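Side-chain contact in peptidoglycan synthase activator LpoP (Pseudomonas aeruginosa, PDB 6W5Q), which probably activates a peptidoglycan synthase in cell-wall assembly, its C-terminal domain, the part in this structure, being a helical tetratricopeptide-repeat fold: residues 83-86 / 87-91. Sequence-based numbering, arbitrary orientation.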
ATOM      1  N   PRO A  83      -8.959   6.464   9.844  1.00 51.52           N
ATOM      2  CA  PRO A  83      -9.567   5.122   9.908  1.00 45.47           C
ATOM      3  C   PRO A  83      -9.857   4.501   8.556  1.00 43.43           C
ATOM      4  O   PRO A  83      -9.647   3.293   8.381  1.00 47.47           O
ATOM      5  CB  PRO A  83     -10.864   5.359  10.701  1.00 46.58           C
ATOM      6  CG  PRO A  83     -10.694   6.708  11.356  1.00 50.02           C
ATOM      7  CD  PRO A  83      -9.819   7.498  10.439  1.00 52.10           C
ATOM      8  N   ALA A  84     -10.358   5.284   7.600  1.00 46.80           N
ATOM      9  CA  ALA A  84     -10.595   4.755   6.260  1.00 41.02           C
ATOM     10  C   ALA A  84      -9.316   4.190   5.668  1.00 40.20           C
ATOM     11  O   ALA A  84      -9.332   3.137   5.023  1.00 39.73           O
ATOM     12  CB  ALA A  84     -11.162   5.851   5.358  1.00 44.85           C
ATOM     13  N   LEU A  85      -8.192   4.864   5.904  1.00 43.33           N
ATOM     14  CA  LEU A  85      -6.919   4.432   5.339  1.00 40.95           C
ATOM     15  C   LEU A  85      -6.387   3.201   6.058  1.00 38.08           C
ATOM     16  O   LEU A  85      -5.820   2.301   5.429  1.00 37.23           O
ATOM     17  CB  LEU A  85      -5.916   5.582   5.412  1.00 38.78           C
ATOM     18  CG  LEU A  85      -4.535   5.375   4.785  1.00 38.45           C
ATOM     19  CD1 LEU A  85      -4.635   4.734   3.421  1.00 34.04           C
ATOM     20  CD2 LEU A  85      -3.801   6.707   4.685  1.00 46.22           C
ATOM     21  N   GLN A  86      -6.555   3.147   7.379  1.00 37.82           N
ATOM     22  CA  GLN A  86      -6.129   1.974   8.129  1.00 38.20           C
ATOM     23  C   GLN A  86      -6.928   0.749   7.716  1.00 39.01           C
ATOM     24  O   GLN A  86      -6.364  -0.342   7.574  1.00 35.07           O
ATOM     25  CB  GLN A  86      -6.286   2.229   9.619  1.00 40.50           C
ATOM     26  CG  GLN A  86      -5.623   3.499  10.083  1.00 47.45           C
ATOM     27  CD  GLN A  86      -5.957   3.824  11.518  1.00 49.36           C
ATOM     28  OE1 GLN A  86      -6.206   4.980  11.869  1.00 54.24           O
ATOM     29  NE2 GLN A  86      -5.952   2.808  12.359  1.00 48.55           N
ATOM     30  N   ALA A  87      -8.245   0.913   7.543  1.00 38.88           N
ATOM     31  CA  ALA A  87      -9.078  -0.160   7.002  1.00 38.81           C
ATOM     32  C   ALA A  87      -8.538  -0.637   5.658  1.00 34.39           C
ATOM     33  O   ALA A  87      -8.389  -1.844   5.424  1.00 36.47           O
ATOM     34  CB  ALA A  87     -10.531   0.315   6.860  1.00 35.90           C
ATOM     35  N   GLY A  88      -8.235   0.301   4.762  1.00 32.07           N
ATOM     36  CA  GLY A  88      -7.652  -0.078   3.484  1.00 32.75           C
ATOM     37  C   GLY A  88      -6.359  -0.857   3.638  1.00 30.90           C
ATOM     38  O   GLY A  88      -6.165  -1.897   3.002  1.00 32.34           O
ATOM     39  N   LEU A  89      -5.455  -0.367   4.487  1.00 28.77           N
ATOM     40  CA  LEU A  89      -4.161  -1.032   4.664  1.00 29.99           C
ATOM     41  C   LEU A  89      -4.339  -2.438   5.253  1.00 31.61           C
ATOM     42  O   LEU A  89      -3.698  -3.398   4.799  1.00 28.03           O
ATOM     43  CB  LEU A  89      -3.239  -0.155   5.534  1.00 25.07           C
ATOM     44  CG  LEU A  89      -2.645   1.108   4.852  1.00 34.61           C
ATOM     45  CD1 LEU A  89      -2.275   2.190   5.850  1.00 27.92           C
ATOM     46  CD2 LEU A  89      -1.408   0.798   3.964  1.00 24.31           C
ATOM     47  N   TRP A  90      -5.240  -2.597   6.230  1.00 31.36           N
ATOM     48  CA  TRP A  90      -5.455  -3.933   6.780  1.00 29.69           C
ATOM     49  C   TRP A  90      -5.979  -4.900   5.718  1.00 28.34           C
ATOM     50  O   TRP A  90      -5.539  -6.054   5.656  1.00 29.95           O
ATOM     51  CB  TRP A  90      -6.404  -3.881   7.974  1.00 31.15           C
ATOM     52  CG  TRP A  90      -5.729  -3.526   9.261  1.00 30.15           C
ATOM     53  CD1 TRP A  90      -6.020  -2.463  10.070  1.00 34.41           C
ATOM     54  CD2 TRP A  90      -4.655  -4.240   9.908  1.00 30.12           C
ATOM     55  NE1 TRP A  90      -5.195  -2.470  11.173  1.00 36.91           N
ATOM     56  CE2 TRP A  90      -4.354  -3.549  11.102  1.00 27.83           C
ATOM     57  CE3 TRP A  90      -3.926  -5.395   9.595  1.00 28.21           C
ATOM     58  CZ2 TRP A  90      -3.351  -3.967  11.976  1.00 30.86           C
ATOM     59  CZ3 TRP A  90      -2.922  -5.807  10.471  1.00 34.10           C
ATOM     60  CH2 TRP A  90      -2.643  -5.090  11.643  1.00 29.97           C
ATOM     61  N   GLU A  91      -6.913  -4.446   4.870  1.00 30.28           N
ATOM     62  CA  GLU A  91      -7.391  -5.297   3.781  1.00 35.33           C
ATOM     63  C   GLU A  91      -6.246  -5.708   2.861  1.00 34.12           C
ATOM     64  O   GLU A  91      -6.160  -6.866   2.448  1.00 33.68           O
ATOM     65  CB  GLU A  91      -8.490  -4.591   2.979  1.00 30.14           C
ATOM     66  CG  GLU A  91      -8.898  -5.370   1.730  1.00 33.14           C
ATOM     67  CD  GLU A  91      -9.420  -6.789   2.049  1.00 39.45           C
ATOM     68  OE1 GLU A  91      -9.956  -7.008   3.164  1.00 37.69           O
ATOM     69  OE2 GLU A  91      -9.297  -7.695   1.180  1.00 41.23           O
TER
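L85 and L89 meet one turn apart on helix 83-99, where CG of L85 lies 4.0 Å from CD1 of L89 and the two isobutyl groups cross at a slant. The L89 side chain also settles against the preceding turn's backbone, its CG 3.4 Å from L85 O. That same oxygen accepts the L89 amide, with N of L89 2.9 Å from O of L85, so the amide and the leucine branch of one residue both lie against a single carbonyl oxygen. W90 treats Q86 O in a similar way: its N donates to Q86 O, while CD1 of the indole comes within 3.3 Å of that oxygen, approaching obliquely. With chi1 at -83°, CG of W90 stands beside its own backbone N, which brings the pyrrole part of the ring up to the acceptor.

Residues 83-91 form the first turns of helix 83-99 in an all-helical tetratricopeptide-repeat array of antiparallel neighbours, and their side chains are shared out among the adjoining helices. L85 and L89 both reach Y53 of helix 49-61, whereas L89 and W90 rest on L76 of helix 65-78. W90 further touches A109, K112 and A113 of helix 103-114, and a sulfate ion, probably from the crystallisation liquor, lies about 3 Å from its side chain at the nearest atoms.

The same backbone pattern, N-H of one residue to O four earlier, runs through the turn and sets the spacing of L85 and L89. A87 N donates to P83 O at a nearly straight 172°, and G88 N to A84 O. Q86 contributes its backbone carbonyl to this ladder; in its side chain, chi1 of -52° sets CG beside the backbone N, and the extended chain beyond carries OE1 to a hydrogen bond from the backbone N of R82, just ahead of the helix.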